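Local coordinates for protein urea carboxylase (Thermus thermophilus, PDB 3OEP) that is of unknown function but is a KipI-KipA homologue with cyclophilin-like carboxyltransferase-family regions, once mistaken for an allophanate hydrolase, at residues 150-154 against 155-159; 96-100 against 101-105; 144-147 against 148-151; 127-130 against 131-135. One frame throughout, in Å; residues are numbered along the deposited sequence.

Contact 1: residues 150-154 against 155-159; sequences VAVAG and VQTGI
Thr157 reaches across to Ala151 with its hydroxyl: Thr157 OG1 donates to Ala151 O at 2.8 Å, and the backbone nitrogen Gly158 N meets the same oxygen, Ala151 O, at 2.9 Å. The two donors arrive from opposite faces of the carbonyl plane, the hydroxyl standing well above it, so one buried acceptor is gripped twice. The first torsion of Thr157 (-173°) sets OG1 opposite its own backbone N, within bonding distance of Ala151 O, and Val152 CG1 lies 3.6 Å from Thr157 OG1. A valine in place of Thr157 would lack the hydroxyl, which would probably leave Ala151 O with one donor fewer and His107 NE2 without its mate.

Beside this bond the backbone pairs Ala151 with Gly158 and Ala153 with Gln156 close the hairpin, Ala153 N lying 3.0 Å from Gln156 O in a nearly straight bond. The strands are joined by a type II' turn from Ala153 to Gln156, with Gly154 at its first corner; its phi of 54° and psi of -131° suit that corner and are seldom adopted by residues with a side chain. A water also ties the turn to the side chain of Gln156, donating to Ala153 O at 2.7 Å and accepting from Gln156 NE2 at 3.0 Å.

This is a two-residue beta hairpin within the sheet of a cyclophilin-like region. Strand 169-174 pairs with 149-153 and strand 124-127 with 156-159, while Phe197 of strand 194-199 packs on Val150, Thr157 and Ile159, and His107 from helix 100-108 hydrogen-bonds to Thr157 OG1.

Contact 2: residues 96-100 against 101-105; sequences LGLSL and EAVKA
Ser99 turns its hydroxyl back over the start of the helix and accepts from Ala102: Ala102 N lies 2.9 Å from Ser99 OG. Its first torsion, 75°, places OG between the backbone N and the carbonyl carbon, the position from which a capping oxygen can face the helix's first N-H groups. The carbonyl of the same residue takes the first regular helical bond, Val103 N to Ser99 O at 3.1 Å.

One residue earlier, Leu98 lies across Val103 at about a right angle. Its two methyl branches divide the work, Leu98 CD1 resting on Val103 CG2 at 3.9 Å and Leu98 CD2 on Ala102 CB at 4.1 Å.

Along the first turn Glu101 and Lys104 form a salt bridge, Lys104 NZ to Glu101 OE2 at 2.8 Å. The acid is bent at its second torsion (-63°) while the lysine runs extended, and NZ meets the carboxylate on its syn side; Glu199 is a second partner of the ammonium. A methionine in place of Lys104 would carry no charge, which would probably leave Glu101 and Glu199 without their shared cation.

Gly97 ends helix 89-96 in a Schellman motif, and the Ser99 N-cap with the Leu98-Val103 hydrophobic staple then starts helix 100-108.

Contact 3: residues 144-147 against 148-151; sequences RVPA and HAVA
Val145 and Ala149 make the tight apolar contact of this corner, Val145 CG1 lying 3.4 Å from Ala149 CB, closer than carbon atoms usually pack. The valine's first torsion, 171°, sets CG1 opposite the backbone N, which aims that methyl at the alanine. Pro146 adds a looser touch from the ring, its CG 4.4 Å from Ala149 CB. Beyond the pair, Leu170 of strand 169-174 packs on Val145 as well.

Of backbone hydrogen bonds there is one across the two segments, and it is weak: Ala149 N to Pro146 O, at 3.3 Å. It closes a type II beta turn from Pro146 to Ala149, with Ala147 and His148 at its corners and His148 in the positive-phi third position (79°) that belongs to this turn type. The turn bends the chain from strand 144-145 into strand 149-153, a member of the cyclophilin-like sheet, and Ser164 and Tyr160 take up backbone hydrogen bonds with Val145 and Ala149.

A CH-pi contact lies at the corner of the turn. The methyl Ala147 CB sits over one face of the His148 imidazole, 4.0 Å from the ring centroid and displaced toward the rim. The first torsion of the histidine (-44°) turns CG opposite its own carbonyl carbon, and the ring's far nitrogen, His148 NE2, is hydrogen-bonded to Pro206 O, which helps to hold the ring's rotation over the methyl.

Contact 4: residues 127-130 against 131-135; sequences AEVE and PALRL
Glu130 and Leu133 are joined through the backbone, Leu133 N donating to Glu130 O at 2.9 Å, with the donor well above the carbonyl plane. A second bond of the same short spacing follows, Arg134 N to Pro131 O at 3.2 Å. Together they mark a 3-10 turn, residues 131-133, opened by a proline and set in the loop after strand 124-127 of the cyclophilin-like sheet. The chain enters this loop through a cis peptide bond before Glu128.

The side chain that carries the contact is Arg134. It doubles back on the loop and holds one backbone oxygen side-on, with Arg134 NE at 2.8 Å and Arg134 NH2 at 3.0 Å from Val129 O. That oxygen lies in the guanidinium plane, so both N-H groups can serve it, and the NH2 bond runs almost in line with the carbonyl. Pro131 CG covers part of one guanidinium face, 4.0 Å above the plane. Glu128 forms a long salt bridge, its OE1 3.9 Å from Arg134 NH2, with carboxylate and guanidinium turned almost perpendicular (85°); attraction at this range would be modest.

Val129 and Leu133 also meet, at about a right angle, Val129 CG1 being 3.6 Å from Leu133 CB. Leu133 also packs on Val103 and His107 of helix 100-108 and on Leu96 of helix 89-96.

The arginine's first torsion (-63°) sends its chain, extended from CG to NE, back past the start of the turn, where Arg134 CG lies 3.4 Å from Glu130 O.

How the contacts relate
From the N terminus the chain first meets contact 2, which closes the corner between helices 89-96 and 100-108. Contact 4 follows, closing a turn in the loop that leaves strand 124-127, and Leu96 and Leu98 pack against Ala132 and Leu133 to join the two. Contact 3 then bends the chain into strand 149-153, and contact 1 takes over from contact 3, the two sharing Val150 and Ala151, before the chain turns on into strand 156-159. None nests inside another. Probable hydrogen bonds, Gly154 N to Leu135 O and Val155 O to Val129 N, fasten contact 1 to contact 4, so hairpin, loop and helical corner form one chain of contacts.

Contact 1: residues 150-154 against 155-159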
ATOM      1  N   VAL A 150     -22.513  -2.498  -0.362  1.00 11.42           N
ATOM      2  CA  VAL A 150     -22.679  -2.885   1.035  1.00 10.80           C
ATOM      3  C   VAL A 150     -22.819  -4.410   1.068  1.00 11.51           C
ATOM      4  O   VAL A 150     -23.661  -4.981   0.365  1.00 12.65           O
ATOM      5  CB  VAL A 150     -23.930  -2.227   1.642  1.00 11.28           C
ATOM      6  CG1 VAL A 150     -24.225  -2.785   3.040  1.00 12.91           C
ATOM      7  CG2 VAL A 150     -23.770  -0.695   1.681  1.00 15.28           C
ATOM      8  N   ALA A 151     -22.014  -5.066   1.902  1.00 11.61           N
ATOM      9  CA  ALA A 151     -21.842  -6.515   1.815  1.00 12.01           C
ATOM     10  C   ALA A 151     -21.707  -7.183   3.169  1.00 12.38           C
ATOM     11  O   ALA A 151     -21.354  -6.532   4.156  1.00 12.86           O
ATOM     12  CB  ALA A 151     -20.622  -6.839   0.950  1.00 12.62           C
ATOM     13  N   VAL A 152     -22.013  -8.479   3.218  1.00 12.02           N
ATOM     14  CA  VAL A 152     -21.875  -9.247   4.453  1.00 12.34           C
ATOM     15  C   VAL A 152     -21.101 -10.545   4.242  1.00 12.61           C
ATOM     16  O   VAL A 152     -21.172 -11.183   3.187  1.00 13.40           O
ATOM     17  CB  VAL A 152     -23.239  -9.575   5.115  1.00 12.47           C
ATOM     18  CG1 VAL A 152     -23.973  -8.298   5.515  1.00 13.12           C
ATOM     19  CG2 VAL A 152     -24.117 -10.442   4.195  1.00 12.35           C
ATOM     20  N   ALA A 153     -20.366 -10.930   5.273  1.00 12.55           N
ATOM     21  CA  ALA A 153     -19.726 -12.234   5.323  1.00 14.39           C
ATOM     22  C   ALA A 153     -19.559 -12.590   6.787  1.00 14.26           C
ATOM     23  O   ALA A 153     -18.893 -11.874   7.541  1.00 12.57           O
ATOM     24  CB  ALA A 153     -18.393 -12.215   4.609  1.00 15.20           C
ATOM     25  N   GLY A 154     -20.187 -13.691   7.182  1.00 14.73           N
ATOM     26  CA  GLY A 154     -20.211 -14.119   8.571  1.00 15.88           C
ATOM     27  C   GLY A 154     -20.717 -13.018   9.487  1.00 14.10           C
ATOM     28  O   GLY A 154     -21.739 -12.393   9.216  1.00 15.07           O
ATOM     29  N   VAL A 155     -19.975 -12.768  10.565  1.00 15.75           N
ATOM     30  CA  VAL A 155     -20.357 -11.766  11.568  1.00 13.57           C
ATOM     31  C   VAL A 155     -20.069 -10.320  11.128  1.00 13.73           C
ATOM     32  O   VAL A 155     -20.381  -9.373  11.857  1.00 14.21           O
ATOM     33  CB  VAL A 155     -19.647 -12.063  12.920  1.00 16.25           C
ATOM     34  CG1 VAL A 155     -18.172 -11.704  12.842  1.00 14.87           C
ATOM     35  CG2 VAL A 155     -20.334 -11.341  14.084  1.00 17.23           C
ATOM     36  N   GLN A 156     -19.486 -10.145   9.942  1.00 12.81           N
ATOM     37  CA  GLN A 156     -19.057  -8.821   9.495  1.00 13.06           C
ATOM     38  C   GLN A 156     -19.878  -8.257   8.346  1.00 12.98           C
ATOM     39  O   GLN A 156     -20.391  -8.992   7.500  1.00 13.49           O
ATOM     40  CB  GLN A 156     -17.595  -8.861   9.068  1.00 15.09           C
ATOM     41  CG  GLN A 156     -16.646  -9.274  10.166  1.00 16.78           C
ATOM     42  CD  GLN A 156     -15.212  -9.051   9.765  1.00 23.21           C
ATOM     43  OE1 GLN A 156     -14.627  -8.031  10.107  1.00 25.48           O
ATOM     44  NE2 GLN A 156     -14.649  -9.981   8.999  1.00 25.06           N
ATOM     45  N   THR A 157     -19.991  -6.933   8.327  1.00 12.78           N
ATOM     46  CA  THR A 157     -20.525  -6.228   7.177  1.00 11.50           C
ATOM     47  C   THR A 157     -19.526  -5.135   6.810  1.00 13.30           C
ATOM     48  O   THR A 157     -18.719  -4.708   7.637  1.00 12.95           O
ATOM     49  CB  THR A 157     -21.962  -5.686   7.436  1.00 13.64           C
ATOM     50  OG1 THR A 157     -22.509  -5.134   6.227  1.00 12.72           O
ATOM     51  CG2 THR A 157     -21.979  -4.628   8.529  1.00 13.82           C
ATOM     52  N   GLY A 158     -19.549  -4.711   5.557  1.00 13.48           N
ATOM     53  CA  GLY A 158     -18.587  -3.733   5.084  1.00 14.11           C
ATOM     54  C   GLY A 158     -19.122  -2.916   3.933  1.00 13.70           C
ATOM     55  O   GLY A 158     -20.169  -3.238   3.358  1.00 12.47           O
ATOM     56  N   ILE A 159     -18.408  -1.840   3.619  1.00 13.08           N
ATOM     57  CA  ILE A 159     -18.769  -0.959   2.514  1.00 12.44           C
ATOM     58  C   ILE A 159     -17.536  -0.784   1.637  1.00 13.98           C
ATOM     59  O   ILE A 159     -16.516  -0.292   2.105  1.00 12.69           O
ATOM     60  CB  ILE A 159     -19.238   0.424   3.000  1.00 13.55           C
ATOM     61  CG1 ILE A 159     -20.365   0.289   4.035  1.00 14.70           C
ATOM     62  CG2 ILE A 159     -19.692   1.268   1.797  1.00 13.63           C
ATOM     63  CD1 ILE A 159     -20.688   1.560   4.777  1.00 16.35           C
TER
HETATM   64  O   HOH W   1     -16.356 -12.357   8.283  1.00 25.53           O

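Contact 2: residues 96-100 against 101-105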
ATOM      1  N   LEU A  96     -30.513 -18.480   3.700  1.00 18.65           N
ATOM      2  CA  LEU A  96     -30.757 -18.282   5.131  1.00 17.85           C
ATOM      3  C   LEU A  96     -32.198 -18.568   5.548  1.00 18.34           C
ATOM      4  O   LEU A  96     -32.523 -18.469   6.733  1.00 19.07           O
ATOM      5  CB  LEU A  96     -30.383 -16.852   5.533  1.00 16.06           C
ATOM      6  CG  LEU A  96     -28.891 -16.521   5.459  1.00 19.18           C
ATOM      7  CD1 LEU A  96     -28.673 -15.028   5.625  1.00 17.74           C
ATOM      8  CD2 LEU A  96     -28.100 -17.320   6.504  1.00 21.07           C
ATOM      9  N   GLY A  97     -33.050 -18.928   4.588  1.00 19.81           N
ATOM     10  CA  GLY A  97     -34.456 -19.201   4.859  1.00 19.25           C
ATOM     11  C   GLY A  97     -35.246 -17.956   5.208  1.00 19.44           C
ATOM     12  O   GLY A  97     -36.245 -18.028   5.923  1.00 20.02           O
ATOM     13  N   LEU A  98     -34.805 -16.814   4.686  1.00 17.74           N
ATOM     14  CA  LEU A  98     -35.391 -15.516   5.020  1.00 18.18           C
ATOM     15  C   LEU A  98     -36.113 -14.908   3.824  1.00 18.54           C
ATOM     16  O   LEU A  98     -35.772 -15.186   2.672  1.00 20.37           O
ATOM     17  CB  LEU A  98     -34.287 -14.553   5.456  1.00 18.08           C
ATOM     18  CG  LEU A  98     -33.517 -14.883   6.731  1.00 18.64           C
ATOM     19  CD1 LEU A  98     -32.247 -14.034   6.830  1.00 15.02           C
ATOM     20  CD2 LEU A  98     -34.408 -14.674   7.942  1.00 20.61           C
ATOM     21  N   SER A  99     -37.090 -14.055   4.104  1.00 18.51           N
ATOM     22  CA  SER A  99     -37.672 -13.197   3.077  1.00 18.96           C
ATOM     23  C   SER A  99     -36.688 -12.075   2.749  1.00 19.06           C
ATOM     24  O   SER A  99     -35.776 -11.787   3.529  1.00 17.27           O
ATOM     25  CB  SER A  99     -38.991 -12.600   3.551  1.00 20.36           C
ATOM     26  OG  SER A  99     -38.778 -11.559   4.488  1.00 19.57           O
ATOM     27  N   LEU A 100     -36.889 -11.435   1.600  1.00 19.07           N
ATOM     28  CA  LEU A 100     -36.057 -10.300   1.203  1.00 20.44           C
ATOM     29  C   LEU A 100     -36.158  -9.188   2.240  1.00 17.98           C
ATOM     30  O   LEU A 100     -35.148  -8.616   2.649  1.00 18.18           O
ATOM     31  CB  LEU A 100     -36.473  -9.780  -0.180  1.00 20.45           C
ATOM     32  CG  LEU A 100     -35.999 -10.552  -1.418  1.00 29.09           C
ATOM     33  CD1 LEU A 100     -35.902 -12.049  -1.179  1.00 38.83           C
ATOM     34  CD2 LEU A 100     -36.912 -10.253  -2.607  1.00 33.02           C
ATOM     35  N   GLU A 101     -37.375  -8.902   2.694  1.00 18.61           N
ATOM     36  CA  GLU A 101     -37.571  -7.868   3.700  1.00 19.34           C
ATOM     37  C   GLU A 101     -36.944  -8.239   5.043  1.00 18.02           C
ATOM     38  O   GLU A 101     -36.464  -7.363   5.760  1.00 15.98           O
ATOM     39  CB  GLU A 101     -39.056  -7.537   3.861  1.00 21.64           C
ATOM     40  CG  GLU A 101     -39.659  -6.847   2.628  1.00 26.56           C
ATOM     41  CD  GLU A 101     -39.028  -5.492   2.317  1.00 30.89           C
ATOM     42  OE1 GLU A 101     -38.873  -4.669   3.244  1.00 30.91           O
ATOM     43  OE2 GLU A 101     -38.690  -5.247   1.140  1.00 32.21           O
ATOM     44  N   ALA A 102     -36.940  -9.530   5.377  1.00 17.29           N
ATOM     45  CA  ALA A 102     -36.326  -9.990   6.619  1.00 16.54           C
ATOM     46  C   ALA A 102     -34.817  -9.760   6.593  1.00 15.36           C
ATOM     47  O   ALA A 102     -34.243  -9.358   7.598  1.00 14.53           O
ATOM     48  CB  ALA A 102     -36.639 -11.464   6.867  1.00 17.09           C
ATOM     49  N   VAL A 103     -34.184 -10.021   5.448  1.00 15.25           N
ATOM     50  CA  VAL A 103     -32.757  -9.728   5.285  1.00 13.94           C
ATOM     51  C   VAL A 103     -32.463  -8.242   5.504  1.00 12.64           C
ATOM     52  O   VAL A 103     -31.549  -7.880   6.251  1.00 12.67           O
ATOM     53  CB  VAL A 103     -32.227 -10.145   3.898  1.00 15.13           C
ATOM     54  CG1 VAL A 103     -30.809  -9.596   3.682  1.00 15.33           C
ATOM     55  CG2 VAL A 103     -32.246 -11.654   3.765  1.00 14.64           C
ATOM     56  N   LYS A 104     -33.233  -7.383   4.846  1.00 13.28           N
ATOM     57  CA  LYS A 104     -33.057  -5.940   5.002  1.00 14.35           C
ATOM     58  C   LYS A 104     -33.211  -5.500   6.451  1.00 13.25           C
ATOM     59  O   LYS A 104     -32.414  -4.709   6.960  1.00 14.01           O
ATOM     60  CB  LYS A 104     -34.071  -5.180   4.159  1.00 14.31           C
ATOM     61  CG  LYS A 104     -33.941  -5.350   2.665  1.00 17.36           C
ATOM     62  CD  LYS A 104     -34.980  -4.438   2.011  1.00 24.21           C
ATOM     63  CE  LYS A 104     -35.368  -4.850   0.624  1.00 29.08           C
ATOM     64  NZ  LYS A 104     -36.464  -3.946   0.183  1.00 28.57           N
ATOM     65  N   ALA A 105     -34.237  -6.004   7.118  1.00 13.91           N
ATOM     66  CA  ALA A 105     -34.494  -5.631   8.507  1.00 14.96           C
ATOM     67  C   ALA A 105     -33.373  -6.092   9.437  1.00 14.04           C
ATOM     68  O   ALA A 105     -32.919  -5.327  10.300  1.00 13.73           O
ATOM     69  CB  ALA A 105     -35.841  -6.178   8.968  1.00 15.27           C
TER

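Contact 3: residues 144-147 against 148-151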
ATOM      1  N   ARG A 144     -14.581  -7.572  -9.886  0.50 29.84           N
ATOM      2  CA  ARG A 144     -14.873  -6.156  -9.656  0.50 28.65           C
ATOM      3  C   ARG A 144     -16.219  -5.929  -8.964  0.50 26.47           C
ATOM      4  O   ARG A 144     -17.271  -5.960  -9.604  0.50 28.37           O
ATOM      5  CB  ARG A 144     -14.837  -5.388 -10.977  0.50 29.81           C
ATOM      6  CG  ARG A 144     -14.643  -3.885 -10.818  0.50 31.39           C
ATOM      7  CD  ARG A 144     -14.419  -3.224 -12.169  0.50 32.40           C
ATOM      8  NE  ARG A 144     -14.045  -1.816 -12.055  0.50 33.17           N
ATOM      9  CZ  ARG A 144     -12.816  -1.391 -11.777  0.50 33.39           C
ATOM     10  NH1 ARG A 144     -11.840  -2.264 -11.566  0.50 36.58           N
ATOM     11  NH2 ARG A 144     -12.567  -0.092 -11.699  0.50 32.92           N
ATOM     12  N   VAL A 145     -16.166  -5.679  -7.659  1.00 22.58           N
ATOM     13  CA  VAL A 145     -17.334  -5.272  -6.890  1.00 19.74           C
ATOM     14  C   VAL A 145     -17.425  -3.755  -7.092  1.00 19.00           C
ATOM     15  O   VAL A 145     -16.404  -3.072  -7.068  1.00 19.64           O
ATOM     16  CB  VAL A 145     -17.159  -5.604  -5.401  1.00 19.39           C
ATOM     17  CG1 VAL A 145     -18.287  -4.987  -4.558  1.00 17.62           C
ATOM     18  CG2 VAL A 145     -17.089  -7.130  -5.199  1.00 19.31           C
ATOM     19  N   PRO A 146     -18.635  -3.219  -7.312  1.00 18.30           N
ATOM     20  CA  PRO A 146     -18.712  -1.778  -7.566  1.00 17.89           C
ATOM     21  C   PRO A 146     -18.449  -0.929  -6.322  1.00 16.45           C
ATOM     22  O   PRO A 146     -18.671  -1.388  -5.201  1.00 14.96           O
ATOM     23  CB  PRO A 146     -20.150  -1.587  -8.068  1.00 19.95           C
ATOM     24  CG  PRO A 146     -20.903  -2.753  -7.555  1.00 20.72           C
ATOM     25  CD  PRO A 146     -19.940  -3.887  -7.463  1.00 19.84           C
ATOM     26  N   ALA A 147     -17.977   0.302  -6.525  1.00 14.58           N
ATOM     27  CA  ALA A 147     -17.854   1.265  -5.441  1.00 15.57           C
ATOM     28  C   ALA A 147     -19.202   1.410  -4.755  1.00 14.69           C
ATOM     29  O   ALA A 147     -20.246   1.388  -5.420  1.00 15.48           O
ATOM     30  CB  ALA A 147     -17.389   2.619  -5.972  1.00 16.52           C
ATOM     31  N   HIS A 148     -19.149   1.537  -3.430  1.00 14.31           N
ATOM     32  CA  HIS A 148     -20.304   1.784  -2.552  1.00 12.27           C
ATOM     33  C   HIS A 148     -21.151   0.551  -2.258  1.00 12.91           C
ATOM     34  O   HIS A 148     -22.186   0.656  -1.589  1.00 12.96           O
ATOM     35  CB  HIS A 148     -21.170   2.938  -3.063  1.00 12.85           C
ATOM     36  CG  HIS A 148     -20.376   4.118  -3.522  1.00 11.36           C
ATOM     37  ND1 HIS A 148     -19.464   4.758  -2.710  1.00 13.15           N
ATOM     38  CD2 HIS A 148     -20.317   4.740  -4.721  1.00 12.95           C
ATOM     39  CE1 HIS A 148     -18.898   5.742  -3.384  1.00 13.28           C
ATOM     40  NE2 HIS A 148     -19.402   5.758  -4.605  1.00 15.24           N
ATOM     41  N   ALA A 149     -20.699  -0.615  -2.708  1.00 11.93           N
ATOM     42  CA  ALA A 149     -21.383  -1.868  -2.402  1.00 13.30           C
ATOM     43  C   ALA A 149     -21.354  -2.134  -0.898  1.00 12.16           C
ATOM     44  O   ALA A 149     -20.321  -1.979  -0.243  1.00 12.65           O
ATOM     45  CB  ALA A 149     -20.750  -3.035  -3.168  1.00 13.90           C
ATOM     46  N   VAL A 150     -22.513  -2.498  -0.362  1.00 11.42           N
ATOM     47  CA  VAL A 150     -22.679  -2.885   1.035  1.00 10.80           C
ATOM     48  C   VAL A 150     -22.819  -4.410   1.068  1.00 11.51           C
ATOM     49  O   VAL A 150     -23.661  -4.981   0.365  1.00 12.65           O
ATOM     50  CB  VAL A 150     -23.930  -2.227   1.642  1.00 11.28           C
ATOM     51  CG1 VAL A 150     -24.225  -2.785   3.040  1.00 12.91           C
ATOM     52  CG2 VAL A 150     -23.770  -0.695   1.681  1.00 15.28           C
ATOM     53  N   ALA A 151     -22.014  -5.066   1.902  1.00 11.61           N
ATOM     54  CA  ALA A 151     -21.842  -6.515   1.815  1.00 12.01           C
ATOM     55  C   ALA A 151     -21.707  -7.183   3.169  1.00 12.38           C
ATOM     56  O   ALA A 151     -21.354  -6.532   4.156  1.00 12.86           O
ATOM     57  CB  ALA A 151     -20.622  -6.839   0.950  1.00 12.62           C
TER

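Contact 4: residues 127-130 against 131-135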
ATOM      1  N   ALA A 127     -19.000  -4.931  12.804  1.00 11.41           N
ATOM      2  CA  ALA A 127     -19.608  -6.090  13.465  1.00 12.44           C
ATOM      3  C   ALA A 127     -20.516  -5.557  14.572  1.00 12.82           C
ATOM      4  O   ALA A 127     -20.310  -4.424  15.008  1.00 12.29           O
ATOM      5  CB  ALA A 127     -18.520  -7.018  14.039  1.00 12.66           C
ATOM      6  N   GLU A 128     -21.514  -6.315  15.046  1.00 13.69           N
ATOM      7  CA  GLU A 128     -21.819  -7.698  14.658  1.00 13.71           C
ATOM      8  C   GLU A 128     -23.089  -7.825  13.821  1.00 12.97           C
ATOM      9  O   GLU A 128     -24.155  -7.319  14.198  1.00 15.46           O
ATOM     10  CB  GLU A 128     -22.047  -8.554  15.912  1.00 16.61           C
ATOM     11  CG  GLU A 128     -20.854  -8.673  16.843  1.00 19.37           C
ATOM     12  CD  GLU A 128     -21.164  -9.428  18.136  1.00 29.44           C
ATOM     13  OE1 GLU A 128     -22.341  -9.789  18.391  1.00 26.39           O
ATOM     14  OE2 GLU A 128     -20.216  -9.646  18.914  1.00 31.98           O
ATOM     15  N   VAL A 129     -22.987  -8.562  12.722  1.00 12.79           N
ATOM     16  CA  VAL A 129     -24.156  -8.993  11.956  1.00 13.81           C
ATOM     17  C   VAL A 129     -25.009  -9.931  12.819  1.00 13.92           C
ATOM     18  O   VAL A 129     -24.484 -10.805  13.523  1.00 14.06           O
ATOM     19  CB  VAL A 129     -23.715  -9.708  10.643  1.00 13.85           C
ATOM     20  CG1 VAL A 129     -24.892 -10.367   9.929  1.00 11.80           C
ATOM     21  CG2 VAL A 129     -23.021  -8.729   9.711  1.00 12.95           C
ATOM     22  N   GLU A 130     -26.326  -9.729  12.782  1.00 14.54           N
ATOM     23  CA  GLU A 130     -27.263 -10.587  13.511  1.00 15.85           C
ATOM     24  C   GLU A 130     -27.029 -12.053  13.153  1.00 14.72           C
ATOM     25  O   GLU A 130     -26.787 -12.367  11.998  1.00 15.49           O
ATOM     26  CB  GLU A 130     -28.711 -10.224  13.169  1.00 16.46           C
ATOM     27  CG  GLU A 130     -29.179  -8.882  13.716  1.00 19.94           C
ATOM     28  CD  GLU A 130     -29.304  -8.869  15.230  1.00 26.84           C
ATOM     29  OE1 GLU A 130     -30.051  -9.706  15.776  1.00 30.59           O
ATOM     30  OE2 GLU A 130     -28.665  -8.012  15.872  1.00 31.99           O
ATOM     31  N   PRO A 131     -27.107 -12.959  14.145  1.00 16.82           N
ATOM     32  CA  PRO A 131     -26.896 -14.382  13.868  1.00 17.09           C
ATOM     33  C   PRO A 131     -27.643 -14.929  12.645  1.00 17.29           C
ATOM     34  O   PRO A 131     -27.053 -15.658  11.845  1.00 16.65           O
ATOM     35  CB  PRO A 131     -27.394 -15.052  15.149  1.00 19.79           C
ATOM     36  CG  PRO A 131     -27.077 -14.053  16.214  1.00 19.96           C
ATOM     37  CD  PRO A 131     -27.331 -12.714  15.585  1.00 19.11           C
ATOM     38  N   ALA A 132     -28.911 -14.556  12.490  1.00 16.20           N
ATOM     39  CA  ALA A 132     -29.738 -15.049  11.384  1.00 15.37           C
ATOM     40  C   ALA A 132     -29.253 -14.613  10.002  1.00 14.96           C
ATOM     41  O   ALA A 132     -29.629 -15.225   9.009  1.00 15.94           O
ATOM     42  CB  ALA A 132     -31.200 -14.625  11.580  1.00 16.82           C
ATOM     43  N   LEU A 133     -28.425 -13.566   9.943  1.00 13.64           N
ATOM     44  CA  LEU A 133     -27.925 -13.033   8.672  1.00 13.74           C
ATOM     45  C   LEU A 133     -26.479 -13.455   8.377  1.00 13.56           C
ATOM     46  O   LEU A 133     -25.898 -13.045   7.376  1.00 14.84           O
ATOM     47  CB  LEU A 133     -28.066 -11.506   8.663  1.00 14.37           C
ATOM     48  CG  LEU A 133     -27.701 -10.736   7.390  1.00 14.69           C
ATOM     49  CD1 LEU A 133     -28.375 -11.322   6.147  1.00 15.09           C
ATOM     50  CD2 LEU A 133     -28.053  -9.252   7.550  1.00 12.31           C
ATOM     51  N   ARG A 134     -25.908 -14.311   9.222  1.00 13.67           N
ATOM     52  CA  ARG A 134     -24.515 -14.727   9.034  1.00 14.08           C
ATOM     53  C   ARG A 134     -24.384 -15.835   7.996  1.00 16.53           C
ATOM     54  O   ARG A 134     -24.955 -16.914   8.149  1.00 16.99           O
ATOM     55  CB  ARG A 134     -23.907 -15.171  10.364  1.00 15.00           C
ATOM     56  CG  ARG A 134     -23.852 -14.044  11.361  1.00 15.43           C
ATOM     57  CD  ARG A 134     -23.203 -14.444  12.666  1.00 16.07           C
ATOM     58  NE  ARG A 134     -23.411 -13.408  13.669  1.00 15.34           N
ATOM     59  CZ  ARG A 134     -23.099 -13.516  14.955  1.00 21.32           C
ATOM     60  NH1 ARG A 134     -22.538 -14.631  15.426  1.00 23.48           N
ATOM     61  NH2 ARG A 134     -23.352 -12.502  15.776  1.00 19.75           N
ATOM     62  N   LEU A 135     -23.626 -15.568   6.938  1.00 16.73           N
ATOM     63  CA  LEU A 135     -23.328 -16.610   5.968  1.00 19.56           C
ATOM     64  C   LEU A 135     -21.951 -16.404   5.354  1.00 19.34           C
ATOM     65  O   LEU A 135     -21.456 -15.274   5.297  1.00 18.61           O
ATOM     66  CB  LEU A 135     -24.417 -16.701   4.895  1.00 22.60           C
ATOM     67  CG  LEU A 135     -24.306 -15.849   3.642  1.00 23.52           C
ATOM     68  CD1 LEU A 135     -25.397 -16.222   2.626  1.00 19.85           C
ATOM     69  CD2 LEU A 135     -24.388 -14.379   4.027  1.00 25.15           C
TER